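Local coordinates for protein xylulokinase (Brucella ovis, PDB 5VM1) that probably catalyses the ATP-dependent phosphorylation of D-xylulose to D-xylulose 5-phosphate, as a member of the FGGY family of carbohydrate kinases, at residues A[216-221]-A[234-239]; A[307-311]-A[370-375]; A[337-341]-A[479-484]. The contacts are given in a common frame with arbitrary orientation. Residue numbers count along the deposited sequence, not the author numbering.

FGGY kinases pair two domains of the actin-like ATPase fold, and the three contacts sample both halves. Interaction 1, the first to close along the chain, lies at one edge of the N-terminal sheet; its centre lies about 45 Å from that of interaction 2 and about 48 Å from that of interaction 3, on the opposite side of the chain's centre. Interactions 2 and 3 are neighbours, their centres about 13 Å apart, and their segments alternate in sequence: 307-311, 337-341, 370-375, 479-484. Phe338, in the strand of interaction 3, packs on Ala307, Trp310, Ala373 and Val374 of interaction 2, so the C-terminal helix, the short strand and the helices 305-315 and 367-390 form one continuous body.

Interaction 1: A[216-221]-A[234-239]; sequences EAAGCL and SVIVAG
An antiparallel strand pair interrupted by a beta bulge forms one edge of the central sheet in the N-terminal, actin-like ATPase domain. Strand 217-220 is outermost; its partner, 236-238, begins strand 236-242, which leads to Asp243, the predicted proton acceptor, and is bonded on its other side to strand 78-85 through Thr79 and Ile81. The axes approach to 4.6 Å at 137°, well short of ideal antiparallel. Ala217 faces Ala238 (CA-CA 4.8 Å) and Cys220 faces Ile236 (CA-CA 4.6 Å), both non-hydrogen-bonded pairs, so Ala218 and Gly219 together stand opposite the single residue Val237. This extra residue is taken up by unusual backbone angles: Ala218 at -145/64 and Gly219 at 114/161; at the latter angles a CB would jam against the carbonyl O of Ala218, which calls for glycine. Val237 serves both bulge residues, its O accepting from Ala218 N (2.8 Å) and its N donating to Gly219 O (2.8 Å). A weak bond from Gly239 N to Glu216 O (3.1 Å) closes one end. Side chains add Ala217 CB on Ile236 CG2 (3.9 Å), and Val237 CG2 lies 4.1 Å from Leu221 N. Arg166 of helix 161-170 bonds the carbonyls of Ala238 and Gly239. At the other end Leu221 CB lies 3.8 Å from Val235 CB, and Leu221 N donates to Val235 O at 2.9 Å.

Interaction 2: A[307-311]-A[370-375]; sequences ALEWY and LTQAVL
Tyr311, Val374 and Leu308 account for most of the surface covered where two helices run side by side in nearly opposite directions. The segment axes come within 10.1 Å at an angle of 161°, and the closest CA pair is Leu308 with Val374, 6.6 Å apart. Both backbones are regular alpha-helix, with Tyr311 N bonded to Ala307 O (3.1 Å) and Val374 N to Leu370 O (2.9 Å).

Tyr311 has the largest buried area. Its CA-to-CB bond points at the partner helix and, with chi1 t, the ring reaches across to the turn around Leu370 and Thr371: Tyr311 OH lies 3.2 Å from Leu370 CB, and Thr371 OG1 meets the ring edge 3.1 Å from Tyr311 CE2. Both hydroxyls are hydrogen-bonded to the carbonyl of Arg367, at the start of the same helix as Thr371. In the C-terminal actin-like ATPase domain, helix 305-315 follows directly on strand 295-301 of the central sheet, whereas helix 367-390 is the long helix that precedes strand 399-402; the contact thus brings together two helices separated in the chain by helix 319-326 and the short strands 337-339 and 357-359, with no hydrogen bond crossing between the segments.

Val374, also t, points toward the opposite helix and meets it with both methyls. Val374 CG2 is 4.3 Å from Tyr311 CG, and Val374 CG1 lies 4.4 Å from both Ala307 CB and Leu308 CD1. Leu308 leaves its helix sideways, but its t,p rotamer brings the tip inward, where Leu308 CD2 touches Leu375 CD2 at 4.3 Å.

Interaction 3: A[337-341]-A[479-484]; sequences TFLPY and RYHALY
The ring of Tyr480, the most deeply covered residue here, is a flat bump projecting from helix 479-484 into a hollow of segment 337-341. With chi1 t it lies along the strand: Leu339 CD2 sits over one face, 3.8 Å from the centroid in a CH-pi contact, while at its edge Phe338 O is 3.4 Å from Tyr480 CE2 and Pro340 CD is 3.5 Å from Tyr480 OH. The strand returns the fit, Thr337 CG2 filling the notch between Tyr480 CA (4.0 Å) and Leu483 CD1 (3.8 Å). Segment axes pass 8.8 Å apart at 47°. Beyond Pro340, Tyr341 CE2 lies 4.1 Å from Tyr484 CD1. Two waters bridge the tyrosines: one bonds Tyr341 OH and Tyr480 OH, each at 2.5 Å; the other bonds Tyr341 OH (2.7 Å) and donates to Tyr480 O (3.1 Å). Helix 470-488 packs on helix 367-390, whose Phe380 meets the Tyr480 ring, and on strand 337-339, paired with 357-359: alpha/beta packing, helix against small antiparallel sheet, in an FGGY kinase's C-terminal half.

Interaction 1: A[216-221]-A[234-239]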
loop_
_atom_site.group_PDB
_atom_site.type_symbol
_atom_site.label_atom_id
_atom_site.label_comp_id
_atom_site.label_asym_id
_atom_site.label_seq_id
_atom_site.Cartn_x
_atom_site.Cartn_y
_atom_site.Cartn_z
ATOM N N GLU A 216 3.734 -9.019 -16.720
ATOM C CA GLU A 216 4.112 -10.038 -17.688
ATOM C C GLU A 216 3.714 -11.419 -17.167
ATOM O O GLU A 216 3.387 -11.591 -15.992
ATOM C CB GLU A 216 5.600 -9.951 -18.082
ATOM C CG GLU A 216 6.699 -10.238 -17.088
ATOM C CD GLU A 216 8.050 -9.628 -17.538
ATOM O OE1 GLU A 216 8.041 -8.795 -18.489
ATOM O OE2 GLU A 216 9.111 -10.001 -16.963
ATOM N N ALA A 217 3.679 -12.396 -18.080
ATOM C CA ALA A 217 3.189 -13.729 -17.747
ATOM C C ALA A 217 4.170 -14.411 -16.816
ATOM O O ALA A 217 5.377 -14.408 -17.072
ATOM C CB ALA A 217 3.018 -14.560 -19.008
ATOM N N ALA A 218 3.662 -14.965 -15.718
ATOM C CA ALA A 218 4.529 -15.482 -14.667
ATOM C C ALA A 218 3.913 -16.736 -14.030
ATOM O O ALA A 218 3.565 -16.774 -12.840
ATOM C CB ALA A 218 4.822 -14.366 -13.661
ATOM N N GLY A 219 3.789 -17.776 -14.848
ATOM C CA GLY A 219 3.277 -19.075 -14.473
ATOM C C GLY A 219 1.958 -19.384 -15.157
ATOM O O GLY A 219 1.264 -18.506 -15.683
ATOM N N CYS A 220 1.634 -20.677 -15.178
ATOM C CA CYS A 220 0.360 -21.177 -15.665
ATOM C C CYS A 220 -0.345 -21.904 -14.526
ATOM O O CYS A 220 0.298 -22.508 -13.664
ATOM C CB CYS A 220 0.558 -22.121 -16.873
ATOM S SG CYS A 220 1.266 -21.321 -18.334
ATOM N N LEU A 221 -1.671 -21.837 -14.516
ATOM C CA LEU A 221 -2.438 -22.532 -13.490
ATOM C C LEU A 221 -2.232 -24.044 -13.571
ATOM O O LEU A 221 -2.304 -24.636 -14.654
ATOM C CB LEU A 221 -3.917 -22.180 -13.636
ATOM C CG LEU A 221 -4.900 -22.734 -12.607
ATOM C CD1 LEU A 221 -4.586 -22.233 -11.196
ATOM C CD2 LEU A 221 -6.319 -22.359 -13.037
ATOM N N SER A 234 -5.711 -22.808 -21.319
ATOM C CA SER A 234 -4.471 -22.547 -20.604
ATOM C C SER A 234 -4.580 -21.207 -19.887
ATOM O O SER A 234 -4.741 -20.164 -20.530
ATOM C CB SER A 234 -3.298 -22.550 -21.586
ATOM O OG SER A 234 -2.103 -22.160 -20.937
ATOM N N VAL A 235 -4.536 -21.243 -18.556
ATOM C CA VAL A 235 -4.770 -20.064 -17.727
ATOM C C VAL A 235 -3.417 -19.480 -17.330
ATOM O O VAL A 235 -2.689 -20.068 -16.522
ATOM C CB VAL A 235 -5.610 -20.408 -16.490
ATOM C CG1 VAL A 235 -5.897 -19.163 -15.687
ATOM C CG2 VAL A 235 -6.901 -21.072 -16.897
ATOM N N ILE A 236 -3.116 -18.282 -17.828
ATOM C CA ILE A 236 -1.877 -17.584 -17.493
ATOM C C ILE A 236 -2.064 -16.857 -16.165
ATOM O O ILE A 236 -3.143 -16.312 -15.890
ATOM C CB ILE A 236 -1.504 -16.595 -18.618
ATOM C CG1 ILE A 236 -0.782 -17.291 -19.775
ATOM C CG2 ILE A 236 -0.689 -15.410 -18.085
ATOM C CD1 ILE A 236 -0.873 -16.511 -21.100
ATOM N N VAL A 237 -1.038 -16.888 -15.310
ATOM C CA VAL A 237 -1.014 -16.115 -14.066
ATOM C C VAL A 237 -0.035 -14.952 -14.212
ATOM O O VAL A 237 1.127 -15.150 -14.590
ATOM C CB VAL A 237 -0.654 -16.978 -12.844
ATOM C CG1 VAL A 237 -0.755 -16.143 -11.584
ATOM C CG2 VAL A 237 -1.599 -18.157 -12.730
ATOM N N ALA A 238 -0.504 -13.740 -13.907
ATOM C CA ALA A 238 0.319 -12.551 -14.059
ATOM C C ALA A 238 1.334 -12.429 -12.922
ATOM O O ALA A 238 1.271 -13.128 -11.903
ATOM C CB ALA A 238 -0.545 -11.298 -14.122
ATOM N N GLY A 239 2.307 -11.542 -13.130
ATOM C CA GLY A 239 3.251 -11.253 -12.072
ATOM C C GLY A 239 2.569 -10.688 -10.843
ATOM O O GLY A 239 2.902 -11.049 -9.710
#

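Interaction 2: A[307-311]-A[370-375]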
loop_
_atom_site.group_PDB
_atom_site.type_symbol
_atom_site.label_atom_id
_atom_site.label_comp_id
_atom_site.label_asym_id
_atom_site.label_seq_id
_atom_site.Cartn_x
_atom_site.Cartn_y
_atom_site.Cartn_z
ATOM N N ALA A 307 -6.273 9.476 13.091
ATOM C CA ALA A 307 -6.251 10.705 13.871
ATOM C C ALA A 307 -7.663 11.199 14.142
ATOM O O ALA A 307 -7.959 11.620 15.262
ATOM C CB ALA A 307 -5.437 11.779 13.159
ATOM N N LEU A 308 -8.566 11.111 13.153
ATOM C CA LEU A 308 -9.956 11.492 13.403
ATOM C C LEU A 308 -10.671 10.473 14.282
ATOM O O LEU A 308 -11.427 10.853 15.170
ATOM C CB LEU A 308 -10.712 11.677 12.095
ATOM C CG LEU A 308 -12.163 12.130 12.282
ATOM C CD1 LEU A 308 -12.272 13.496 12.970
ATOM C CD2 LEU A 308 -12.873 12.107 10.929
ATOM N N GLU A 309 -10.431 9.178 14.067
ATOM C CA GLU A 309 -10.952 8.169 14.985
ATOM C C GLU A 309 -10.497 8.461 16.407
ATOM O O GLU A 309 -11.296 8.407 17.347
ATOM C CB GLU A 309 -10.507 6.763 14.557
ATOM C CG GLU A 309 -11.527 5.966 13.771
ATOM C CD GLU A 309 -10.882 5.130 12.649
ATOM O OE1 GLU A 309 -9.843 4.469 12.914
ATOM O OE2 GLU A 309 -11.412 5.149 11.504
ATOM N N TRP A 310 -9.210 8.778 16.588
ATOM C CA TRP A 310 -8.728 9.066 17.931
ATOM C C TRP A 310 -9.528 10.197 18.570
ATOM O O TRP A 310 -10.042 10.051 19.688
ATOM C CB TRP A 310 -7.240 9.421 17.925
ATOM C CG TRP A 310 -6.831 9.922 19.306
ATOM C CD1 TRP A 310 -6.565 9.158 20.405
ATOM C CD2 TRP A 310 -6.678 11.289 19.722
ATOM N NE1 TRP A 310 -6.267 9.960 21.483
ATOM C CE2 TRP A 310 -6.326 11.269 21.096
ATOM C CE3 TRP A 310 -6.801 12.526 19.070
ATOM C CZ2 TRP A 310 -6.090 12.443 21.839
ATOM C CZ3 TRP A 310 -6.562 13.694 19.803
ATOM C CH2 TRP A 310 -6.210 13.641 21.180
ATOM N N TYR A 311 -9.694 11.319 17.849
ATOM C CA TYR A 311 -10.408 12.462 18.407
ATOM C C TYR A 311 -11.870 12.129 18.704
ATOM O O TYR A 311 -12.432 12.599 19.709
ATOM C CB TYR A 311 -10.291 13.655 17.469
ATOM C CG TYR A 311 -11.073 14.868 17.914
ATOM C CD1 TYR A 311 -10.750 15.548 19.087
ATOM C CD2 TYR A 311 -12.112 15.360 17.140
ATOM C CE1 TYR A 311 -11.481 16.669 19.480
ATOM C CE2 TYR A 311 -12.839 16.452 17.522
ATOM C CZ TYR A 311 -12.531 17.108 18.683
ATOM O OH TYR A 311 -13.290 18.206 19.026
ATOM N N LEU A 370 -12.226 21.913 16.801
ATOM C CA LEU A 370 -11.101 20.994 16.931
ATOM C C LEU A 370 -11.162 19.900 15.873
ATOM O O LEU A 370 -10.126 19.536 15.308
ATOM C CB LEU A 370 -11.060 20.396 18.339
ATOM C CG LEU A 370 -10.151 21.149 19.295
ATOM C CD1 LEU A 370 -10.617 22.555 19.466
ATOM C CD2 LEU A 370 -10.149 20.442 20.617
ATOM N N THR A 371 -12.365 19.391 15.569
ATOM C CA THR A 371 -12.557 18.554 14.384
ATOM C C THR A 371 -11.941 19.199 13.141
ATOM O O THR A 371 -11.152 18.562 12.429
ATOM C CB THR A 371 -14.049 18.291 14.160
ATOM O OG1 THR A 371 -14.565 17.515 15.238
ATOM C CG2 THR A 371 -14.311 17.563 12.828
ATOM N N GLN A 372 -12.271 20.477 12.888
ATOM C CA GLN A 372 -11.705 21.205 11.752
ATOM C C GLN A 372 -10.178 21.207 11.776
ATOM O O GLN A 372 -9.533 20.961 10.751
ATOM C CB GLN A 372 -12.230 22.625 11.752
ATOM C CG GLN A 372 -11.885 23.448 10.561
ATOM C CD GLN A 372 -12.346 24.878 10.770
ATOM O OE1 GLN A 372 -13.477 25.122 11.200
ATOM N NE2 GLN A 372 -11.458 25.827 10.517
ATOM N N ALA A 373 -9.581 21.448 12.941
ATOM C CA ALA A 373 -8.125 21.493 13.017
ATOM C C ALA A 373 -7.511 20.114 12.772
ATOM O O ALA A 373 -6.370 20.022 12.300
ATOM C CB ALA A 373 -7.691 22.058 14.367
ATOM N N VAL A 374 -8.229 19.040 13.120
ATOM C CA VAL A 374 -7.736 17.694 12.834
ATOM C C VAL A 374 -7.692 17.456 11.330
ATOM O O VAL A 374 -6.708 16.928 10.807
ATOM C CB VAL A 374 -8.594 16.619 13.540
ATOM C CG1 VAL A 374 -8.190 15.191 13.067
ATOM C CG2 VAL A 374 -8.510 16.751 15.062
ATOM N N LEU A 375 -8.749 17.843 10.613
ATOM C CA LEU A 375 -8.751 17.672 9.164
ATOM C C LEU A 375 -7.725 18.586 8.510
ATOM O O LEU A 375 -6.982 18.148 7.619
ATOM C CB LEU A 375 -10.149 17.914 8.585
ATOM C CG LEU A 375 -11.352 17.109 9.117
ATOM C CD1 LEU A 375 -12.572 17.238 8.213
ATOM C CD2 LEU A 375 -11.007 15.638 9.358
#

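Interaction 3: A[337-341]-A[479-484]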
loop_
_atom_site.group_PDB
_atom_site.type_symbol
_atom_site.label_atom_id
_atom_site.label_comp_id
_atom_site.label_asym_id
_atom_site.label_seq_id
_atom_site.Cartn_x
_atom_site.Cartn_y
_atom_site.Cartn_z
ATOM N N THR A 337 -4.375 24.455 15.822
ATOM C CA THR A 337 -3.554 23.660 14.924
ATOM C C THR A 337 -3.439 22.251 15.495
ATOM O O THR A 337 -3.278 22.073 16.706
ATOM C CB THR A 337 -2.149 24.305 14.748
ATOM O OG1 THR A 337 -2.251 25.545 14.010
ATOM C CG2 THR A 337 -1.173 23.359 14.054
ATOM N N PHE A 338 -3.535 21.242 14.639
ATOM C CA PHE A 338 -3.406 19.852 15.075
ATOM C C PHE A 338 -2.209 19.214 14.370
ATOM O O PHE A 338 -2.109 19.259 13.137
ATOM C CB PHE A 338 -4.687 19.066 14.794
ATOM C CG PHE A 338 -4.619 17.621 15.176
ATOM C CD1 PHE A 338 -4.634 17.233 16.497
ATOM C CD2 PHE A 338 -4.554 16.649 14.214
ATOM C CE1 PHE A 338 -4.578 15.892 16.855
ATOM C CE2 PHE A 338 -4.499 15.311 14.560
ATOM C CZ PHE A 338 -4.515 14.936 15.879
ATOM N N LEU A 339 -1.261 18.708 15.154
ATOM C CA LEU A 339 -0.211 17.857 14.607
ATOM C C LEU A 339 -0.627 16.393 14.732
ATOM O O LEU A 339 -0.803 15.913 15.858
ATOM C CB LEU A 339 1.100 18.082 15.333
ATOM C CG LEU A 339 1.915 19.347 15.160
ATOM C CD1 LEU A 339 3.301 18.998 15.660
ATOM C CD2 LEU A 339 1.976 19.823 13.738
ATOM N N PRO A 340 -0.793 15.646 13.622
ATOM C CA PRO A 340 -1.367 14.290 13.719
ATOM C C PRO A 340 -0.367 13.187 14.057
ATOM O O PRO A 340 -0.525 12.052 13.601
ATOM C CB PRO A 340 -1.965 14.070 12.325
ATOM C CG PRO A 340 -1.123 14.892 11.427
ATOM C CD PRO A 340 -0.631 16.079 12.220
ATOM N N TYR A 341 0.670 13.500 14.828
ATOM C CA TYR A 341 1.777 12.572 15.065
ATOM C C TYR A 341 1.514 11.651 16.251
ATOM O O TYR A 341 2.422 11.427 17.073
ATOM C CB TYR A 341 3.074 13.352 15.264
ATOM C CG TYR A 341 3.396 14.352 14.162
ATOM C CD1 TYR A 341 3.045 14.092 12.827
ATOM C CD2 TYR A 341 4.047 15.566 14.452
ATOM C CE1 TYR A 341 3.325 15.013 11.810
ATOM C CE2 TYR A 341 4.361 16.488 13.439
ATOM C CZ TYR A 341 3.992 16.203 12.120
ATOM O OH TYR A 341 4.289 17.089 11.098
ATOM N N ARG A 479 2.154 27.865 10.195
ATOM C CA ARG A 479 2.033 27.599 11.628
ATOM C C ARG A 479 2.269 26.123 11.928
ATOM O O ARG A 479 3.100 25.769 12.770
ATOM C CB ARG A 479 0.638 28.015 12.102
ATOM C CG ARG A 479 0.561 29.079 13.201
ATOM C CD ARG A 479 -0.553 30.087 12.875
ATOM N NE ARG A 479 -1.843 29.415 12.705
ATOM C CZ ARG A 479 -2.838 29.869 11.943
ATOM N NH1 ARG A 479 -2.692 31.012 11.258
ATOM N NH2 ARG A 479 -3.982 29.169 11.856
ATOM N N TYR A 480 1.606 25.244 11.178
ATOM C CA TYR A 480 1.768 23.808 11.368
ATOM C C TYR A 480 3.219 23.390 11.161
ATOM O O TYR A 480 3.751 22.546 11.893
ATOM C CB TYR A 480 0.829 23.085 10.396
ATOM C CG TYR A 480 1.004 21.589 10.236
ATOM C CD1 TYR A 480 2.003 21.062 9.409
ATOM C CD2 TYR A 480 0.132 20.709 10.855
ATOM C CE1 TYR A 480 2.152 19.705 9.243
ATOM C CE2 TYR A 480 0.275 19.346 10.702
ATOM C CZ TYR A 480 1.283 18.846 9.886
ATOM O OH TYR A 480 1.410 17.484 9.714
ATOM N N HIS A 481 3.867 23.968 10.153
ATOM C CA HIS A 481 5.238 23.604 9.826
ATOM C C HIS A 481 6.223 24.072 10.900
ATOM O O HIS A 481 7.191 23.366 11.204
ATOM C CB HIS A 481 5.594 24.173 8.457
ATOM C CG HIS A 481 6.889 23.663 7.913
ATOM N ND1 HIS A 481 7.873 24.494 7.426
ATOM C CD2 HIS A 481 7.350 22.398 7.762
ATOM C CE1 HIS A 481 8.891 23.764 7.009
ATOM N NE2 HIS A 481 8.601 22.490 7.206
ATOM N N ALA A 482 6.019 25.283 11.454
ATOM C CA ALA A 482 6.896 25.824 12.500
ATOM C C ALA A 482 6.754 25.086 13.828
ATOM O O ALA A 482 7.672 25.132 14.649
ATOM C CB ALA A 482 6.630 27.311 12.709
ATOM N N LEU A 483 5.619 24.432 14.069
ATOM C CA LEU A 483 5.440 23.698 15.312
ATOM C C LEU A 483 6.374 22.500 15.409
ATOM O O LEU A 483 6.772 22.129 16.522
ATOM C CB LEU A 483 3.989 23.258 15.457
ATOM C CG LEU A 483 3.251 24.251 16.353
ATOM C CD1 LEU A 483 1.744 24.062 16.324
ATOM C CD2 LEU A 483 3.781 24.138 17.765
ATOM N N TYR A 484 6.705 21.845 14.280
ATOM C CA TYR A 484 7.501 20.622 14.403
ATOM C C TYR A 484 8.903 20.870 14.946
ATOM O O TYR A 484 9.296 20.175 15.893
ATOM C CB TYR A 484 7.574 19.858 13.082
ATOM C CG TYR A 484 8.575 18.717 13.184
ATOM C CD1 TYR A 484 8.261 17.559 13.876
ATOM C CD2 TYR A 484 9.846 18.809 12.619
ATOM C CE1 TYR A 484 9.173 16.514 13.993
ATOM C CE2 TYR A 484 10.771 17.770 12.740
ATOM C CZ TYR A 484 10.423 16.622 13.426
ATOM O OH TYR A 484 11.316 15.582 13.565
HETATM O O HOH W 1 3.623 16.799 8.741
HETATM O O HOH W 2 4.720 19.705 11.203
#